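PDB 3DMC: NTF2-like Protein from Anabaena variabilis ATCC 29413, which is of unknown function but belongs to the SnoaL-like, NTF2-type family, whose curved sheet and helices often enclose a ligand-binding or catalytic pocket. Local coordinates for the interface of chains A and B. Residues are numbered along the deposited sequence; one frame, centred on the assembly and turned at random. Chains: chain A/B, NTF2-like Protein.

Contact 1 and contact 2 are two patches of one two-fold symmetric interface, their C-alpha centres about 17 Å apart. Contact 2 is sheet against sheet. Contact 1 lies where strand 103-116 and the C-terminal tail of chain A meet strand 41-45, the following loop and the end of strand 119-127 of chain B. Two residues appear in both on opposite chains: A:Arg108 and B:Tyr126 in contact 1, B:Arg108 and A:Tyr126 in contact 2. A polar patch between the sheets, bordered by an arginine-tryptophan stack and tail contacts, fits a dimer as commonly seen in NTF2-like proteins, though the structure alone does not prove it in solution.

Contact 1: the interface of chains A and B. Residues chain A 108, 128-130, 133-134; chain B 44-46, 51, 126.
A:Arg108 leaves strand 103-116 with CG anti to its carbonyl carbon (chi1 -73°) and runs extended to NE, while B:Trp44 turns its indole across the interface with chi1 at -126°. The guanidinium therefore lies flat on the indole, the planes 9° apart, with NH1 over the five-membered ring as a cation-pi contact. The preceding CD sits 3.6 Å from the centroid of the six-membered ring of B:Trp44, a CH-pi contact. NE donates to the terminal carboxylate oxygen A:Asn134 O at 3.0 Å, in the guanidinium plane, and this bond and the stack together hold the group's rotation. An alanine in place of B:Trp44 would remove the whole indole face and would probably leave the A:Arg108 guanidinium without its stacking partner, loosening the tail packed beside it. B:His51 swings its imidazole toward the tail with CG anti to the backbone N. Its ND1 donates to B:Pro46 O at 2.9 Å, which supports this ring orientation and would leave NE2 as an acceptor. The hydroxyl A:Ser133 OG is 2.9 Å from B:His51 NE2 but beside the NE2-CE1 bond, so any hydrogen bond there is strongly bent. A:Asp130 OD1 and A:Ser129 OG compete for its one hydrogen; A:Ser129 OG in turn can donate to A:Ser133 O. Over one imidazole face lies A:Asp130 OD2, 3.5 Å from B:His51 CE1. On the far flank, A:Gly128 CA rests 3.4 Å from the ring carbon B:Tyr126 CD2.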
# COMPACT_ATOMS: atom_id res chain seq x y z
N ARG A 108 6.40 -5.33 -6.51
CA ARG A 108 6.36 -4.46 -5.36
C ARG A 108 4.97 -4.65 -4.78
O ARG A 108 3.98 -4.77 -5.51
CB ARG A 108 6.62 -2.99 -5.71
CG ARG A 108 8.07 -2.67 -6.07
CD ARG A 108 8.34 -1.21 -6.21
NE ARG A 108 9.79 -0.98 -6.14
CZ ARG A 108 10.35 0.06 -5.53
NH1 ARG A 108 9.60 0.97 -4.91
NH2 ARG A 108 11.66 0.18 -5.54
N GLY A 128 2.24 -2.86 -6.47
CA GLY A 128 3.03 -1.66 -6.76
C GLY A 128 3.84 -1.70 -8.03
O GLY A 128 4.46 -0.71 -8.40
N SER A 129 3.86 -2.86 -8.69
CA SER A 129 4.50 -2.99 -10.00
C SER A 129 3.66 -3.89 -10.92
O SER A 129 2.47 -4.13 -10.68
CB SER A 129 5.93 -3.51 -9.84
OG SER A 129 6.73 -3.36 -11.03
N ASP A 130 4.34 -4.46 -11.90
CA ASP A 130 3.69 -5.15 -13.04
C ASP A 130 3.97 -6.65 -13.08
O ASP A 130 3.66 -7.32 -14.05
CB ASP A 130 4.11 -4.54 -14.37
CG ASP A 130 5.57 -4.67 -14.65
OD1 ASP A 130 6.28 -5.27 -13.81
OD2 ASP A 130 5.99 -4.17 -15.72
N SER A 133 8.90 -6.84 -12.64
CA SER A 133 9.93 -5.91 -12.21
C SER A 133 9.62 -5.35 -10.84
O SER A 133 8.46 -5.33 -10.40
CB SER A 133 10.01 -4.74 -13.18
OG SER A 133 8.83 -3.95 -13.12
N ASN A 134 10.66 -4.90 -10.16
CA ASN A 134 10.47 -4.27 -8.86
C ASN A 134 11.59 -3.29 -8.48
O ASN A 134 11.76 -2.91 -7.30
CB ASN A 134 10.31 -5.36 -7.81
CG ASN A 134 11.56 -6.20 -7.65
OD1 ASN A 134 12.64 -5.80 -8.08
ND2 ASN A 134 11.42 -7.36 -7.01
OXT ASN A 134 12.35 -2.87 -9.37
N TRP B 44 7.18 6.27 -7.75
CA TRP B 44 7.08 4.92 -8.28
C TRP B 44 5.59 4.65 -8.55
O TRP B 44 4.74 4.92 -7.70
CB TRP B 44 7.61 3.91 -7.26
CG TRP B 44 8.65 2.97 -7.74
CD1 TRP B 44 9.98 3.06 -7.51
CD2 TRP B 44 8.46 1.78 -8.52
NE1 TRP B 44 10.64 2.02 -8.11
CE2 TRP B 44 9.73 1.21 -8.74
CE3 TRP B 44 7.34 1.15 -9.08
CZ2 TRP B 44 9.92 0.03 -9.48
CZ3 TRP B 44 7.52 -0.03 -9.80
CH2 TRP B 44 8.81 -0.57 -10.00
N PHE B 45 5.33 4.11 -9.74
CA PHE B 45 3.99 3.85 -10.24
C PHE B 45 3.92 2.47 -10.92
O PHE B 45 4.88 2.03 -11.48
CB PHE B 45 3.54 4.99 -11.19
CG PHE B 45 2.07 4.93 -11.59
CD1 PHE B 45 1.07 5.41 -10.74
CD2 PHE B 45 1.69 4.38 -12.81
CE1 PHE B 45 -0.30 5.35 -11.12
CE2 PHE B 45 0.35 4.31 -13.17
CZ PHE B 45 -0.64 4.79 -12.30
N PRO B 46 2.79 1.74 -10.81
CA PRO B 46 2.84 0.35 -11.19
C PRO B 46 2.94 0.00 -12.63
O PRO B 46 3.50 -1.02 -12.94
CB PRO B 46 1.53 -0.22 -10.64
CG PRO B 46 1.13 0.68 -9.55
CD PRO B 46 1.63 2.04 -9.97
N HIS B 51 5.39 3.60 -15.46
CA HIS B 51 5.85 2.44 -14.68
C HIS B 51 7.23 2.65 -14.10
O HIS B 51 8.14 3.17 -14.76
CB HIS B 51 5.93 1.18 -15.54
CG HIS B 51 6.72 0.09 -14.89
ND1 HIS B 51 6.17 -0.77 -13.97
CD2 HIS B 51 8.02 -0.27 -15.01
CE1 HIS B 51 7.10 -1.62 -13.55
NE2 HIS B 51 8.23 -1.33 -14.16
N TYR B 126 0.26 2.19 -4.95
CA TYR B 126 -0.12 0.77 -5.06
C TYR B 126 -1.64 0.65 -5.31
O TYR B 126 -2.43 1.42 -4.76
CB TYR B 126 0.22 0.05 -3.75
CG TYR B 126 1.64 0.14 -3.24
CD1 TYR B 126 2.08 1.25 -2.52
CD2 TYR B 126 2.56 -0.91 -3.46
CE1 TYR B 126 3.40 1.31 -1.99
CE2 TYR B 126 3.90 -0.83 -2.99
CZ TYR B 126 4.31 0.30 -2.26
OH TYR B 126 5.60 0.33 -1.80

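Contact 2: the interface of chains A and B. Residues chain A 89, 91, 112, 114, 122, 124, 126; chain B 82, 84, 93, 108.
Three donors grip A:Asp114 OD1: the hydroxyl A:Thr89 OG1 and A:Arg124 NH2 from its own chain, both from above the carboxylate plane, and B:Arg82 NE from across, on the syn lone pair. B:Arg82, extended from CG to NE, reaches the carboxylate tip to tip and holds it side-on. Its straighter bond runs from NH2 to A:Asp114 OD2, at 2.9 Å and 170° at the hydrogen, completing a salt bridge. The two arginines stack face to face, their guanidinium planes 9° apart and A:Arg124 CZ 3.4 Å from B:Arg82 CZ; the carboxylates of A:Asp114 and B:Glu93 at the rim of the stack are likely to offset the repulsion. A bend at chi3 (-66°) turns A:Arg124 into this stack, where hydroxyls at its edge hold it: NH2 donates to A:Ser112 OG at 2.8 Å, and NH1 to A:Ser122 OG. The remaining nitrogen, NE, forms a salt bridge with B:Glu93 OE1 at 3.0 Å, meeting the syn lone pair of that oxygen. Its anti lone pair takes the phenol A:Tyr126 OH at 2.6 Å, the tyrosine ring standing nearly upright to the carboxylate. B:Glu93's other oxygen, OE2, receives A:Ser112 OG at 2.7 Å, so both carboxylate oxygens are held by chain A. This charged network lies between the facing sheets of the two subunits, joining strands 89-100, 103-116 and 119-127 of chain A to strands 75-85 and 89-100 of chain B.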
# COMPACT_ATOMS: atom_id res chain seq x y z
N THR A 89 -2.83 -0.59 13.01
CA THR A 89 -2.54 -1.03 11.65
C THR A 89 -1.05 -0.92 11.40
O THR A 89 -0.40 0.04 11.83
CB THR A 89 -3.29 -0.14 10.61
OG1 THR A 89 -4.70 -0.17 10.84
CG2 THR A 89 -3.04 -0.59 9.19
N VAL A 91 1.68 -1.43 8.01
CA VAL A 91 1.85 -1.67 6.56
C VAL A 91 3.31 -1.95 6.31
O VAL A 91 4.20 -1.28 6.83
CB VAL A 91 1.46 -0.44 5.68
CG1 VAL A 91 1.65 -0.71 4.17
CG2 VAL A 91 0.02 0.03 5.94
N SER A 112 -1.09 -4.66 4.40
CA SER A 112 -1.55 -3.94 5.56
C SER A 112 -2.28 -4.91 6.49
O SER A 112 -3.12 -5.67 6.04
CB SER A 112 -2.50 -2.82 5.10
OG SER A 112 -2.94 -2.03 6.18
N ASP A 114 -4.38 -5.27 10.31
CA ASP A 114 -4.88 -4.75 11.59
C ASP A 114 -4.58 -5.77 12.67
O ASP A 114 -4.74 -6.98 12.46
CB ASP A 114 -6.39 -4.52 11.56
CG ASP A 114 -6.77 -3.25 10.85
OD1 ASP A 114 -5.92 -2.64 10.18
OD2 ASP A 114 -7.93 -2.84 10.99
N SER A 122 -7.35 -8.42 10.20
CA SER A 122 -7.60 -8.16 8.77
C SER A 122 -6.30 -7.93 8.00
O SER A 122 -5.26 -7.63 8.58
CB SER A 122 -8.52 -6.97 8.58
OG SER A 122 -7.90 -5.79 9.05
N ARG A 124 -4.96 -6.54 3.90
CA ARG A 124 -5.21 -5.88 2.63
C ARG A 124 -3.92 -5.87 1.85
O ARG A 124 -2.86 -5.50 2.40
CB ARG A 124 -5.66 -4.44 2.84
CG ARG A 124 -7.01 -4.32 3.59
CD ARG A 124 -7.19 -2.90 4.20
NE ARG A 124 -6.20 -2.66 5.23
CZ ARG A 124 -6.29 -3.18 6.44
NH1 ARG A 124 -7.38 -3.87 6.78
NH2 ARG A 124 -5.32 -2.98 7.31
N TYR A 126 -1.98 -4.74 -1.80
CA TYR A 126 -1.90 -3.77 -2.91
C TYR A 126 -0.68 -4.07 -3.79
O TYR A 126 0.39 -4.43 -3.28
CB TYR A 126 -1.75 -2.34 -2.37
CG TYR A 126 -2.78 -1.87 -1.36
CD1 TYR A 126 -2.71 -2.23 0.00
CD2 TYR A 126 -3.84 -1.04 -1.76
CE1 TYR A 126 -3.63 -1.75 0.92
CE2 TYR A 126 -4.80 -0.59 -0.83
CZ TYR A 126 -4.69 -0.97 0.51
OH TYR A 126 -5.62 -0.51 1.43
N ARG B 82 -7.18 4.33 6.45
CA ARG B 82 -6.05 4.06 7.34
C ARG B 82 -4.88 4.93 6.98
O ARG B 82 -4.55 5.04 5.81
CB ARG B 82 -5.64 2.61 7.22
CG ARG B 82 -6.75 1.63 7.63
CD ARG B 82 -6.36 0.18 7.47
NE ARG B 82 -7.26 -0.68 8.25
CZ ARG B 82 -8.48 -1.03 7.87
NH1 ARG B 82 -8.99 -0.60 6.70
NH2 ARG B 82 -9.22 -1.79 8.66
N THR B 84 -0.92 5.34 8.32
CA THR B 84 0.13 4.79 9.17
C THR B 84 1.42 5.54 8.93
O THR B 84 1.61 6.15 7.88
CB THR B 84 0.37 3.27 8.89
OG1 THR B 84 0.56 3.06 7.49
CG2 THR B 84 -0.86 2.37 9.40
N GLU B 93 -4.21 4.78 3.02
CA GLU B 93 -5.01 3.77 2.37
C GLU B 93 -6.39 4.38 2.20
O GLU B 93 -7.05 4.75 3.19
CB GLU B 93 -5.11 2.49 3.21
CG GLU B 93 -3.84 1.68 3.31
CD GLU B 93 -4.03 0.50 4.23
OE1 GLU B 93 -4.86 -0.38 3.93
OE2 GLU B 93 -3.33 0.46 5.26
N ARG B 108 -9.36 1.01 -4.81
CA ARG B 108 -8.67 1.07 -3.53
C ARG B 108 -7.22 1.35 -3.86
O ARG B 108 -6.66 0.79 -4.81
CB ARG B 108 -8.78 -0.24 -2.73
CG ARG B 108 -10.15 -0.45 -2.15
CD ARG B 108 -10.25 -1.68 -1.26
NE ARG B 108 -11.43 -1.57 -0.39
CZ ARG B 108 -11.43 -1.80 0.92
NH1 ARG B 108 -10.32 -2.18 1.53
NH2 ARG B 108 -12.54 -1.67 1.62